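Local coordinates for protein CptN Toxin (Eubacterium rectale DSM 17629, PDB 4RMO) that is the protein toxin of a type III toxin-antitoxin system linked to bacteriophage resistance, probably an endoribonuclease held inactive by its bound pseudoknot RNA antitoxin, at residues P31-F36 against S85-Q90; I73-K78 against E123-K128. One frame throughout, in Å; residues are numbered along the deposited sequence. Where two conformers were deposited one is given.

Interaction 1 (P31-F36 against S85-Q90); sequences PHYYCF and SAFLIQ. With nucleotides of chain B.
The ring of F87 points its edge at one face of the Y33 ring. F87 CE2 leads and stands 3.6 Å from Y33 CG, over the rim near the base of the tyrosine rather than over its centre. The ring centroids are 5.2 Å apart and the planes meet at 79°, a T-shaped (edge-to-face) pair. F87 CE2 also lies 3.9 Å from Y33 CB, so the tyrosine is met at its root. With CG opposite the backbone N (chi1 177°), Y33 reaches across to F87. The far end of Y33 is held separately: its OH hydrogen-bonds E123 OE1 of helix 116-134.

After F87 the chain makes an inverse gamma turn centred on L88, with a weak bond from I89 N to F87 O. The chain then delivers Q90 to the RNA. Its carboxamide pairs with U4 of chain B through both ends. U4 N3 donates to Q90 OE1 at 2.7 Å, and Q90 NE2 donates almost straight to U4 O4 at 2.7 Å. Two opposed bonds fix the rotation of the amide and are consistent with reading uracil. L88 CD1 comes to 3.5 Å from O6 of G3 of chain B.

The aromatic pair is buried near the centre of the chain. Strand 44-51 lies between strands 32-37 and 84-87 in the antiparallel sheet, and its L50 touches F87. F6 meets the Y33 ring. Helix 116-134 packs on the pair, with A119 against Y33 and I122 against F87.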
ATOM      1  N   PRO A  31      -5.906 -20.656  21.678  1.00 24.80           N
ATOM      2  CA  PRO A  31      -4.867 -20.197  20.777  1.00 25.54           C
ATOM      3  C   PRO A  31      -4.424 -18.779  21.103  1.00 23.59           C
ATOM      4  O   PRO A  31      -5.257 -17.940  21.428  1.00 24.39           O
ATOM      5  CB  PRO A  31      -5.552 -20.257  19.394  1.00 25.28           C
ATOM      6  CG  PRO A  31      -6.993 -20.124  19.661  1.00 25.46           C
ATOM      7  CD  PRO A  31      -7.212 -20.787  20.993  1.00 26.14           C
ATOM      8  N   HIS A  32      -3.125 -18.510  20.976  1.00 22.83           N
ATOM      9  CA  HIS A  32      -2.586 -17.190  21.159  1.00 22.41           C
ATOM     10  C   HIS A  32      -1.798 -16.804  19.930  1.00 26.77           C
ATOM     11  O   HIS A  32      -1.090 -17.626  19.335  1.00 26.98           O
ATOM     12  CB  HIS A  32      -1.640 -17.139  22.362  1.00 22.08           C
ATOM     13  CG  HIS A  32      -2.317 -17.131  23.687  1.00 21.42           C
ATOM     14  ND1 HIS A  32      -2.799 -18.282  24.283  1.00 22.38           N
ATOM     15  CD2 HIS A  32      -2.592 -16.122  24.543  1.00 22.44           C
ATOM     16  CE1 HIS A  32      -3.360 -17.976  25.437  1.00 20.45           C
ATOM     17  NE2 HIS A  32      -3.242 -16.673  25.624  1.00 24.07           N
ATOM     18  N   TYR A  33      -1.850 -15.527  19.567  1.00 27.98           N
ATOM     19  CA  TYR A  33      -1.199 -15.031  18.374  1.00 25.08           C
ATOM     20  C   TYR A  33       0.100 -14.321  18.731  1.00 26.84           C
ATOM     21  O   TYR A  33       0.124 -13.409  19.550  1.00 29.90           O
ATOM     22  CB  TYR A  33      -2.150 -14.028  17.684  1.00 28.22           C
ATOM     23  CG  TYR A  33      -1.622 -13.329  16.431  1.00 26.62           C
ATOM     24  CD1 TYR A  33      -1.491 -14.026  15.259  1.00 29.03           C
ATOM     25  CD2 TYR A  33      -1.315 -11.979  16.426  1.00 27.87           C
ATOM     26  CE1 TYR A  33      -1.051 -13.420  14.110  1.00 29.19           C
ATOM     27  CE2 TYR A  33      -0.918 -11.330  15.270  1.00 30.07           C
ATOM     28  CZ  TYR A  33      -0.768 -12.074  14.111  1.00 29.85           C
ATOM     29  OH  TYR A  33      -0.314 -11.490  12.951  1.00 33.29           O
ATOM     30  N   TYR A  34       1.172 -14.675  18.048  1.00 27.45           N
ATOM     31  CA  TYR A  34       2.449 -14.022  18.234  1.00 28.07           C
ATOM     32  C   TYR A  34       2.534 -12.790  17.327  1.00 27.78           C
ATOM     33  O   TYR A  34       2.727 -12.913  16.123  1.00 25.16           O
ATOM     34  CB  TYR A  34       3.588 -14.977  17.897  1.00 27.91           C
ATOM     35  CG  TYR A  34       4.954 -14.298  17.810  1.00 32.99           C
ATOM     36  CD1 TYR A  34       5.292 -13.237  18.637  1.00 34.18           C
ATOM     37  CD2 TYR A  34       5.904 -14.737  16.903  1.00 33.80           C
ATOM     38  CE1 TYR A  34       6.542 -12.619  18.549  1.00 39.11           C
ATOM     39  CE2 TYR A  34       7.154 -14.151  16.819  1.00 36.37           C
ATOM     40  CZ  TYR A  34       7.465 -13.077  17.633  1.00 38.91           C
ATOM     41  OH  TYR A  34       8.717 -12.467  17.532  1.00 40.99           O
ATOM     42  N   CYS A  35       2.429 -11.611  17.926  1.00 27.62           N
ATOM     43  CA  CYS A  35       2.394 -10.364  17.201  1.00 33.44           C
ATOM     44  C   CYS A  35       3.749  -9.743  16.822  1.00 31.03           C
ATOM     45  O   CYS A  35       4.003  -9.474  15.645  1.00 40.24           O
ATOM     46  CB  CYS A  35       1.607  -9.384  18.032  1.00 37.64           C
ATOM     47  SG  CYS A  35       1.113  -8.058  16.974  1.00 45.64           S
ATOM     48  N   PHE A  36       4.606  -9.495  17.787  1.00 30.98           N
ATOM     49  CA  PHE A  36       5.948  -8.996  17.498  1.00 36.59           C
ATOM     50  C   PHE A  36       6.866  -9.176  18.672  1.00 38.03           C
ATOM     51  O   PHE A  36       6.431  -9.299  19.787  1.00 38.04           O
ATOM     52  CB  PHE A  36       5.954  -7.506  17.108  1.00 36.20           C
ATOM     53  CG  PHE A  36       5.077  -6.641  17.972  1.00 37.03           C
ATOM     54  CD1 PHE A  36       5.432  -6.321  19.272  1.00 40.00           C
ATOM     55  CD2 PHE A  36       3.960  -6.074  17.458  1.00 37.15           C
ATOM     56  CE1 PHE A  36       4.646  -5.489  20.055  1.00 41.03           C
ATOM     57  CE2 PHE A  36       3.140  -5.270  18.238  1.00 40.86           C
ATOM     58  CZ  PHE A  36       3.483  -4.973  19.547  1.00 38.69           C
ATOM     59  N   SER A  85     -12.574 -15.082  14.410  1.00 28.84           N
ATOM     60  CA  SER A  85     -11.943 -15.042  15.718  1.00 27.15           C
ATOM     61  C   SER A  85     -11.755 -13.605  16.175  1.00 27.74           C
ATOM     62  O   SER A  85     -11.370 -12.751  15.380  1.00 22.99           O
ATOM     63  CB  SER A  85     -10.554 -15.675  15.653  1.00 25.10           C
ATOM     64  OG  SER A  85     -10.604 -17.040  15.251  1.00 27.57           O
ATOM     65  N   ALA A  86     -11.951 -13.372  17.472  1.00 23.97           N
ATOM     66  CA  ALA A  86     -11.661 -12.126  18.084  1.00 24.34           C
ATOM     67  C   ALA A  86     -10.265 -12.105  18.713  1.00 23.39           C
ATOM     68  O   ALA A  86      -9.933 -12.963  19.496  1.00 27.24           O
ATOM     69  CB  ALA A  86     -12.698 -11.812  19.139  1.00 26.36           C
ATOM     70  N   PHE A  87      -9.472 -11.107  18.336  1.00 24.18           N
ATOM     71  CA  PHE A  87      -8.146 -10.874  18.837  1.00 24.97           C
ATOM     72  C   PHE A  87      -8.328  -9.882  19.957  1.00 27.21           C
ATOM     73  O   PHE A  87      -8.744  -8.755  19.696  1.00 27.05           O
ATOM     74  CB  PHE A  87      -7.271 -10.257  17.776  1.00 24.78           C
ATOM     75  CG  PHE A  87      -6.789 -11.225  16.722  1.00 26.34           C
ATOM     76  CD1 PHE A  87      -7.674 -11.785  15.794  1.00 24.62           C
ATOM     77  CD2 PHE A  87      -5.450 -11.504  16.598  1.00 25.11           C
ATOM     78  CE1 PHE A  87      -7.214 -12.620  14.813  1.00 25.20           C
ATOM     79  CE2 PHE A  87      -4.979 -12.335  15.618  1.00 24.84           C
ATOM     80  CZ  PHE A  87      -5.866 -12.914  14.738  1.00 25.50           C
ATOM     81  N   LEU A  88      -8.095 -10.307  21.196  1.00 26.51           N
ATOM     82  CA  LEU A  88      -8.319  -9.434  22.334  1.00 25.81           C
ATOM     83  C   LEU A  88      -7.014  -8.682  22.589  1.00 27.86           C
ATOM     84  O   LEU A  88      -6.251  -8.975  23.505  1.00 26.12           O
ATOM     85  CB  LEU A  88      -8.792 -10.169  23.558  1.00 29.19           C
ATOM     86  CG  LEU A  88      -9.996 -11.117  23.442  1.00 34.20           C
ATOM     87  CD1 LEU A  88     -10.612 -11.442  24.809  1.00 33.86           C
ATOM     88  CD2 LEU A  88     -11.031 -10.670  22.475  1.00 32.06           C
ATOM     89  N   ILE A  89      -6.785  -7.686  21.747  1.00 27.97           N
ATOM     90  CA  ILE A  89      -5.546  -6.949  21.760  1.00 27.35           C
ATOM     91  C   ILE A  89      -5.430  -6.224  23.112  1.00 28.36           C
ATOM     92  O   ILE A  89      -4.331  -6.064  23.646  1.00 26.82           O
ATOM     93  CB  ILE A  89      -5.515  -5.953  20.580  1.00 27.11           C
ATOM     94  CG1 ILE A  89      -5.766  -6.727  19.273  1.00 27.94           C
ATOM     95  CG2 ILE A  89      -4.194  -5.227  20.535  1.00 24.92           C
ATOM     96  CD1 ILE A  89      -5.647  -5.905  17.998  1.00 27.30           C
ATOM     97  N   GLN A  90      -6.572  -5.773  23.632  1.00 24.03           N
ATOM     98  CA  GLN A  90      -6.676  -5.242  24.992  1.00 26.34           C
ATOM     99  C   GLN A  90      -5.894  -6.044  26.028  1.00 27.33           C
ATOM    100  O   GLN A  90      -5.354  -5.477  26.967  1.00 27.22           O
ATOM    101  CB  GLN A  90      -8.153  -5.199  25.411  1.00 26.62           C
ATOM    102  CG  GLN A  90      -8.853  -6.543  25.304  1.00 24.25           C
ATOM    103  CD  GLN A  90     -10.303  -6.476  25.661  1.00 25.42           C
ATOM    104  OE1 GLN A  90     -10.969  -5.464  25.445  1.00 27.51           O
ATOM    105  NE2 GLN A  90     -10.840  -7.598  26.167  1.00 26.35           N
TER
ATOM    106  P     U B   4     -17.786  -4.461  32.239  1.00 35.37           P
ATOM    107  OP1   U B   4     -18.543  -3.764  33.295  1.00 36.42           O
ATOM    108  OP2   U B   4     -18.445  -5.468  31.371  1.00 32.85           O
ATOM    109  O5'   U B   4     -17.096  -3.441  31.227  1.00 34.54           O
ATOM    110  C5'   U B   4     -16.242  -2.392  31.717  1.00 37.86           C
ATOM    111  C4'   U B   4     -15.713  -1.587  30.554  1.00 42.08           C
ATOM    112  O4'   U B   4     -14.715  -2.390  29.849  1.00 38.16           O
ATOM    113  C3'   U B   4     -16.739  -1.184  29.489  1.00 42.06           C
ATOM    114  O3'   U B   4     -16.305  -0.029  28.773  1.00 46.63           O
ATOM    115  C2'   U B   4     -16.616  -2.312  28.472  1.00 37.94           C
ATOM    116  O2'   U B   4     -17.056  -2.020  27.162  1.00 34.17           O
ATOM    117  C1'   U B   4     -15.106  -2.535  28.493  1.00 38.29           C
ATOM    118  N1    U B   4     -14.684  -3.854  28.038  1.00 34.98           N
ATOM    119  C2    U B   4     -13.697  -3.924  27.080  1.00 31.44           C
ATOM    120  O2    U B   4     -13.160  -2.941  26.614  1.00 37.55           O
ATOM    121  N3    U B   4     -13.357  -5.195  26.695  1.00 32.51           N
ATOM    122  C4    U B   4     -13.904  -6.377  27.159  1.00 32.83           C
ATOM    123  O4    U B   4     -13.455  -7.446  26.761  1.00 37.34           O
ATOM    124  C5    U B   4     -14.918  -6.214  28.154  1.00 32.46           C
ATOM    125  C6    U B   4     -15.261  -4.991  28.553  1.00 33.43           C
ATOM    126  P     G B   3     -18.743  -9.826  31.479  1.00 32.89           P
ATOM    127  OP1   G B   3     -20.118  -9.417  31.677  1.00 36.37           O
ATOM    128  OP2   G B   3     -18.284 -10.194  30.101  1.00 31.52           O
ATOM    129  O5'   G B   3     -17.693  -8.739  31.945  1.00 30.43           O
ATOM    130  C5'   G B   3     -17.690  -8.221  33.278  1.00 32.62           C
ATOM    131  C4'   G B   3     -16.376  -7.515  33.544  1.00 32.07           C
ATOM    132  O4'   G B   3     -15.295  -8.481  33.407  1.00 29.92           O
ATOM    133  C3'   G B   3     -16.012  -6.400  32.578  1.00 31.62           C
ATOM    134  O3'   G B   3     -16.537  -5.138  32.990  1.00 35.57           O
ATOM    135  C2'   G B   3     -14.497  -6.381  32.682  1.00 29.39           C
ATOM    136  O2'   G B   3     -14.015  -5.653  33.791  1.00 28.30           O
ATOM    137  C1'   G B   3     -14.179  -7.868  32.802  1.00 29.40           C
ATOM    138  N9    G B   3     -13.949  -8.502  31.505  1.00 27.61           N
ATOM    139  C8    G B   3     -14.886  -9.093  30.699  1.00 27.37           C
ATOM    140  N7    G B   3     -14.396  -9.517  29.567  1.00 30.42           N
ATOM    141  C5    G B   3     -13.046  -9.209  29.642  1.00 24.79           C
ATOM    142  C6    G B   3     -12.007  -9.434  28.717  1.00 23.02           C
ATOM    143  O6    G B   3     -12.061 -10.011  27.631  1.00 22.62           O
ATOM    144  N1    G B   3     -10.786  -8.958  29.189  1.00 22.31           N
ATOM    145  C2    G B   3     -10.603  -8.310  30.382  1.00 23.33           C
ATOM    146  N2    G B   3      -9.358  -7.892  30.646  1.00 24.72           N
ATOM    147  N3    G B   3     -11.571  -8.089  31.254  1.00 25.93           N
ATOM    148  C4    G B   3     -12.755  -8.576  30.829  1.00 25.58           C
TER

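Interaction 2 (I73-K78 against E123-K128); sequences IIHIVK and EQKARK. With nucleotides of chain B.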
ATOM      1  N   ILE A  73      -8.770  -2.187  20.346  1.00 27.77           N
ATOM      2  CA  ILE A  73      -8.613  -3.102  21.455  1.00 30.91           C
ATOM      3  C   ILE A  73      -9.144  -4.523  21.132  1.00 30.73           C
ATOM      4  O   ILE A  73      -8.763  -5.492  21.787  1.00 29.35           O
ATOM      5  CB  ILE A  73      -9.297  -2.581  22.747  1.00 28.54           C
ATOM      6  CG1 ILE A  73     -10.736  -2.183  22.525  1.00 28.91           C
ATOM      7  CG2 ILE A  73      -8.530  -1.396  23.274  1.00 29.24           C
ATOM      8  CD1 ILE A  73     -11.501  -1.972  23.813  1.00 30.19           C
ATOM      9  N   ILE A  74      -9.986  -4.615  20.113  1.00 28.87           N
ATOM     10  CA  ILE A  74     -10.501  -5.860  19.598  1.00 28.16           C
ATOM     11  C   ILE A  74     -10.561  -5.805  18.098  1.00 31.42           C
ATOM     12  O   ILE A  74     -11.008  -4.802  17.501  1.00 32.53           O
ATOM     13  CB  ILE A  74     -11.886  -6.082  20.129  1.00 27.54           C
ATOM     14  CG1 ILE A  74     -11.787  -6.491  21.588  1.00 30.95           C
ATOM     15  CG2 ILE A  74     -12.582  -7.198  19.381  1.00 27.69           C
ATOM     16  CD1 ILE A  74     -12.950  -5.961  22.336  1.00 39.21           C
ATOM     17  N   HIS A  75     -10.096  -6.866  17.469  1.00 30.44           N
ATOM     18  CA  HIS A  75     -10.170  -6.990  16.012  1.00 30.41           C
ATOM     19  C   HIS A  75     -10.669  -8.399  15.686  1.00 29.64           C
ATOM     20  O   HIS A  75     -10.164  -9.406  16.214  1.00 25.25           O
ATOM     21  CB  HIS A  75      -8.795  -6.751  15.428  1.00 31.47           C
ATOM     22  CG  HIS A  75      -8.771  -6.727  13.935  1.00 36.02           C
ATOM     23  ND1 HIS A  75      -9.236  -5.659  13.196  1.00 42.55           N
ATOM     24  CD2 HIS A  75      -8.328  -7.629  13.041  1.00 38.75           C
ATOM     25  CE1 HIS A  75      -9.114  -5.925  11.909  1.00 41.90           C
ATOM     26  NE2 HIS A  75      -8.569  -7.120  11.789  1.00 42.53           N
ATOM     27  N   ILE A  76     -11.673  -8.458  14.839  1.00 28.28           N
ATOM     28  CA  ILE A  76     -12.339  -9.699  14.482  1.00 31.73           C
ATOM     29  C   ILE A  76     -12.050  -9.976  13.029  1.00 30.82           C
ATOM     30  O   ILE A  76     -12.253  -9.123  12.163  1.00 30.30           O
ATOM     31  CB  ILE A  76     -13.850  -9.597  14.710  1.00 34.43           C
ATOM     32  CG1 ILE A  76     -14.120  -9.529  16.208  1.00 31.58           C
ATOM     33  CG2 ILE A  76     -14.561 -10.806  14.139  1.00 37.00           C
ATOM     34  CD1 ILE A  76     -15.532  -9.177  16.556  1.00 30.66           C
ATOM     35  N   VAL A  77     -11.519 -11.146  12.759  1.00 29.20           N
ATOM     36  CA  VAL A  77     -11.237 -11.535  11.409  1.00 29.57           C
ATOM     37  C   VAL A  77     -11.382 -13.046  11.237  1.00 33.81           C
ATOM     38  O   VAL A  77     -11.226 -13.833  12.182  1.00 31.79           O
ATOM     39  CB  VAL A  77      -9.828 -11.055  11.003  1.00 33.67           C
ATOM     40  CG1 VAL A  77      -8.746 -11.805  11.746  1.00 34.44           C
ATOM     41  CG2 VAL A  77      -9.611 -11.187   9.501  1.00 38.68           C
ATOM     42  N   LYS A  78     -11.713 -13.451  10.019  1.00 35.44           N
ATOM     43  CA  LYS A  78     -11.852 -14.852   9.666  1.00 41.02           C
ATOM     44  C   LYS A  78     -10.453 -15.405   9.504  1.00 34.92           C
ATOM     45  O   LYS A  78      -9.678 -14.905   8.681  1.00 31.69           O
ATOM     46  CB  LYS A  78     -12.633 -14.959   8.351  1.00 48.56           C
ATOM     47  CG  LYS A  78     -13.614 -16.096   8.265  1.00 59.85           C
ATOM     48  CD  LYS A  78     -14.407 -16.082   6.954  1.00 69.23           C
ATOM     49  CE  LYS A  78     -15.562 -15.105   7.084  1.00 70.59           C
ATOM     50  NZ  LYS A  78     -16.520 -15.047   5.950  1.00 75.77           N
ATOM     51  N   GLU A 123      -1.073  -5.693  13.804  1.00 27.33           N
ATOM     52  CA  GLU A 123       0.183  -5.209  14.333  0.60 29.77           C
ATOM     53  C   GLU A 123       0.062  -3.699  14.692  1.00 30.10           C
ATOM     54  O   GLU A 123       0.526  -3.265  15.750  1.00 26.29           O
ATOM     55  CB  GLU A 123       1.353  -5.525  13.370  0.60 32.43           C
ATOM     56  CG  GLU A 123       2.224  -6.764  13.782  0.60 37.73           C
ATOM     57  CD  GLU A 123       1.741  -8.238  13.411  0.60 38.41           C
ATOM     58  OE1 GLU A 123       0.492  -8.633  13.381  0.60 29.81           O
ATOM     59  OE2 GLU A 123       2.688  -9.059  13.190  0.60 29.26           O
ATOM     60  N   GLN A 124      -0.580  -2.924  13.836  1.00 29.10           N
ATOM     61  CA  GLN A 124      -0.719  -1.500  14.120  1.00 31.31           C
ATOM     62  C   GLN A 124      -1.566  -1.287  15.322  1.00 31.82           C
ATOM     63  O   GLN A 124      -1.280  -0.388  16.132  1.00 27.55           O
ATOM     64  CB  GLN A 124      -1.287  -0.711  12.930  1.00 32.57           C
ATOM     65  CG  GLN A 124      -0.237  -0.524  11.822  1.00 37.71           C
ATOM     66  CD  GLN A 124      -0.790   0.138  10.537  1.00 41.07           C
ATOM     67  OE1 GLN A 124      -1.918   0.649  10.507  1.00 45.19           O
ATOM     68  NE2 GLN A 124       0.038   0.166   9.494  1.00 35.77           N
ATOM     69  N   LYS A 125      -2.641  -2.038  15.418  1.00 28.63           N
ATOM     70  CA  LYS A 125      -3.546  -1.863  16.533  1.00 27.98           C
ATOM     71  C   LYS A 125      -2.816  -2.206  17.817  1.00 29.27           C
ATOM     72  O   LYS A 125      -2.998  -1.548  18.833  1.00 26.20           O
ATOM     73  CB  LYS A 125      -4.785  -2.714  16.331  1.00 28.35           C
ATOM     74  CG  LYS A 125      -5.724  -2.106  15.335  1.00 27.02           C
ATOM     75  CD  LYS A 125      -6.968  -2.929  15.124  1.00 30.82           C
ATOM     76  CE  LYS A 125      -7.861  -2.328  14.043  1.00 27.31           C
ATOM     77  NZ  LYS A 125      -9.256  -2.770  14.237  1.00 30.77           N
ATOM     78  N   ALA A 126      -1.964  -3.214  17.750  1.00 28.13           N
ATOM     79  CA  ALA A 126      -1.275  -3.707  18.912  1.00 29.47           C
ATOM     80  C   ALA A 126      -0.226  -2.739  19.398  1.00 30.36           C
ATOM     81  O   ALA A 126       0.029  -2.648  20.600  1.00 27.55           O
ATOM     82  CB  ALA A 126      -0.622  -5.045  18.599  1.00 30.91           C
ATOM     83  N   ARG A 127       0.440  -2.075  18.472  1.00 29.30           N
ATOM     84  CA  ARG A 127       1.455  -1.078  18.842  1.00 27.64           C
ATOM     85  C   ARG A 127       0.805   0.091  19.529  1.00 28.40           C
ATOM     86  O   ARG A 127       1.330   0.637  20.482  1.00 29.98           O
ATOM     87  CB  ARG A 127       2.196  -0.613  17.611  1.00 29.97           C
ATOM     88  CG  ARG A 127       3.175  -1.656  17.114  1.00 32.31           C
ATOM     89  CD  ARG A 127       4.029  -1.140  15.923  1.00 38.24           C
ATOM     90  NE  ARG A 127       4.848  -2.241  15.413  1.00 39.73           N
ATOM     91  CZ  ARG A 127       5.881  -2.776  16.056  1.00 41.64           C
ATOM     92  NH1 ARG A 127       6.297  -2.303  17.226  1.00 41.78           N
ATOM     93  NH2 ARG A 127       6.513  -3.809  15.522  1.00 44.32           N
ATOM     94  N   LYS A 128      -0.347   0.489  19.015  1.00 28.61           N
ATOM     95  CA  LYS A 128      -1.104   1.536  19.603  1.00 31.24           C
ATOM     96  C   LYS A 128      -1.606   1.142  21.019  1.00 33.65           C
ATOM     97  O   LYS A 128      -1.470   1.902  21.978  1.00 29.92           O
ATOM     98  CB  LYS A 128      -2.291   1.851  18.725  1.00 35.09           C
ATOM     99  CG  LYS A 128      -3.132   2.978  19.250  1.00 40.27           C
ATOM    100  CD  LYS A 128      -4.179   3.456  18.264  1.00 47.82           C
ATOM    101  CE  LYS A 128      -5.105   4.483  18.936  1.00 55.74           C
ATOM    102  NZ  LYS A 128      -6.325   4.844  18.137  1.00 57.56           N
TER
ATOM    103  P     U B  26       6.877   1.759  18.321  1.00 33.06           P
ATOM    104  OP1   U B  26       8.123   0.953  18.325  1.00 30.67           O
ATOM    105  OP2   U B  26       5.532   1.128  18.210  1.00 32.20           O
ATOM    106  O5'   U B  26       6.696   2.648  19.639  1.00 33.84           O
ATOM    107  C5'   U B  26       7.799   3.442  20.168  1.00 29.80           C
ATOM    108  C4'   U B  26       7.391   4.060  21.481  1.00 28.26           C
ATOM    109  O4'   U B  26       6.177   4.843  21.276  1.00 27.41           O
ATOM    110  C3'   U B  26       7.066   3.070  22.594  1.00 30.60           C
ATOM    111  O3'   U B  26       7.415   3.656  23.830  1.00 35.89           O
ATOM    112  C2'   U B  26       5.544   2.974  22.521  1.00 31.76           C
ATOM    113  O2'   U B  26       4.877   2.599  23.705  1.00 33.16           O
ATOM    114  C1'   U B  26       5.165   4.411  22.155  1.00 29.52           C
ATOM    115  N1    U B  26       3.876   4.504  21.453  1.00 30.83           N
ATOM    116  C2    U B  26       2.844   5.160  22.079  1.00 31.83           C
ATOM    117  O2    U B  26       2.958   5.660  23.187  1.00 28.62           O
ATOM    118  N3    U B  26       1.664   5.177  21.380  1.00 30.17           N
ATOM    119  C4    U B  26       1.417   4.617  20.143  1.00 30.14           C
ATOM    120  O4    U B  26       0.298   4.730  19.633  1.00 33.37           O
ATOM    121  C5    U B  26       2.544   3.988  19.547  1.00 31.58           C
ATOM    122  C6    U B  26       3.698   3.924  20.219  1.00 34.33           C
ATOM    123  P     U B   6     -12.255   5.739  26.379  1.00 45.17           P
ATOM    124  OP1   U B   6     -12.233   7.215  26.319  1.00 45.81           O
ATOM    125  OP2   U B   6     -13.325   4.993  25.675  1.00 52.20           O
ATOM    126  O5'   U B   6     -10.812   5.253  25.911  1.00 36.77           O
ATOM    127  C5'   U B   6      -9.631   5.832  26.497  1.00 39.51           C
ATOM    128  C4'   U B   6      -8.725   6.368  25.411  1.00 41.71           C
ATOM    129  O4'   U B   6      -8.323   5.256  24.547  1.00 35.82           O
ATOM    130  C3'   U B   6      -9.329   7.414  24.467  1.00 40.44           C
ATOM    131  O3'   U B   6      -8.278   8.261  24.004  1.00 45.71           O
ATOM    132  C2'   U B   6      -9.786   6.556  23.295  1.00 39.38           C
ATOM    133  O2'   U B   6      -9.989   7.288  22.108  1.00 36.96           O
ATOM    134  C1'   U B   6      -8.629   5.559  23.207  1.00 38.56           C
ATOM    135  N1    U B   6      -8.971   4.315  22.504  1.00 38.36           N
ATOM    136  C2    U B   6      -8.384   4.078  21.278  1.00 38.64           C
ATOM    137  O2    U B   6      -7.494   4.775  20.827  1.00 41.71           O
ATOM    138  N3    U B   6      -8.797   2.929  20.653  1.00 36.73           N
ATOM    139  C4    U B   6      -9.748   2.036  21.093  1.00 42.43           C
ATOM    140  O4    U B   6      -9.998   1.033  20.422  1.00 43.98           O
ATOM    141  C5    U B   6     -10.335   2.371  22.350  1.00 43.87           C
ATOM    142  C6    U B   6      -9.944   3.480  22.990  1.00 42.50           C
ATOM    143  P     G B  24      -0.973   4.503   8.777  1.00 38.07           P
ATOM    144  OP1   G B  24      -1.270   3.622   7.622  1.00 53.78           O
ATOM    145  OP2   G B  24      -2.072   4.962   9.673  1.00 38.04           O
ATOM    146  O5'   G B  24      -0.047   3.874   9.905  1.00 41.44           O
ATOM    147  C5'   G B  24       1.308   3.534   9.691  1.00 42.01           C
ATOM    148  C4'   G B  24       2.230   4.503  10.412  1.00 38.64           C
ATOM    149  O4'   G B  24       1.643   5.833  10.548  1.00 33.90           O
ATOM    150  C3'   G B  24       2.670   4.206  11.832  1.00 34.58           C
ATOM    151  O3'   G B  24       3.653   3.192  11.926  1.00 36.99           O
ATOM    152  C2'   G B  24       3.325   5.532  12.196  1.00 32.18           C
ATOM    153  O2'   G B  24       4.537   5.640  11.489  1.00 31.83           O
ATOM    154  C1'   G B  24       2.348   6.529  11.569  1.00 32.34           C
ATOM    155  N9    G B  24       1.377   7.137  12.474  1.00 30.71           N
ATOM    156  C8    G B  24       0.006   7.090  12.382  1.00 31.14           C
ATOM    157  N7    G B  24      -0.594   7.764  13.325  1.00 28.77           N
ATOM    158  C5    G B  24       0.444   8.325  14.058  1.00 29.60           C
ATOM    159  C6    G B  24       0.414   9.162  15.207  1.00 26.43           C
ATOM    160  O6    G B  24      -0.566   9.614  15.805  1.00 25.71           O
ATOM    161  N1    G B  24       1.696   9.461  15.654  1.00 25.18           N
ATOM    162  C2    G B  24       2.857   9.031  15.064  1.00 27.28           C
ATOM    163  N2    G B  24       3.992   9.422  15.641  1.00 25.51           N
ATOM    164  N3    G B  24       2.900   8.226  14.013  1.00 28.12           N
ATOM    165  C4    G B  24       1.666   7.924  13.560  1.00 31.33           C
TER
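K125 reaches from helix 116-134 to H75 on strand 75-78, and its NZ donates a 3.1 Å hydrogen bond to H75 ND1. The ammonium meets the imidazole at its edge, tilted 23° from the ring plane. The two side chains run nearly perpendicular to each other. K125 is extended beyond CG, which brings CE to 3.7 Å from H75 ND1 just behind the charged end. C71 O is a second acceptor for the same NZ, so the ammonium is gripped by both a ring nitrogen and a backbone carbonyl. This is the close part of the contact, and it is small.

Here helix 116-134 packs against the antiparallel sheet, running alongside strand 75-78 in the opposite direction. Strand 75-78 pairs with strand 84-87, and H75 also touches E121 and I122 of the helix. On the other side of the strand I74 turns away from K125 and packs on Y57, I60 and V61 of helix 54-65.

Outward, the fit is looser. H75 and K125 both remain partly exposed. Near the RNA, U6 of chain B bridges the two segments by weak bonds: K128 NZ to its O2 at 2.9 Å, and I73 N to its O4 at 3.4 Å. D72 makes a salt bridge with K128 NZ. R127 lies beside a phosphate of U26 of chain B, with NH1 3.7 Å from OP2.

How the interactions relate
Interactions 1 and 2 adjoin, with centres about 8 Å apart. Strands 75-78 and 84-87 are consecutive in the chain and are antiparallel neighbours in one sheet. F87 N probably hydrogen-bonds H75 O at 2.8 Å, and Q90 N probably bonds I73 O at 2.9 Å. The residue that meets Y33 is thus tied by its backbone to the one that meets K125. Helix 116-134 serves both contacts. Residues of both face uracils of the same RNA chain: Q90 pairs with U4, and U6 lies between I73 and K128 with weak bonds. A bound calcium ion lies about 12 Å from the F87 side chain, and one lies about 13 Å from that of H75.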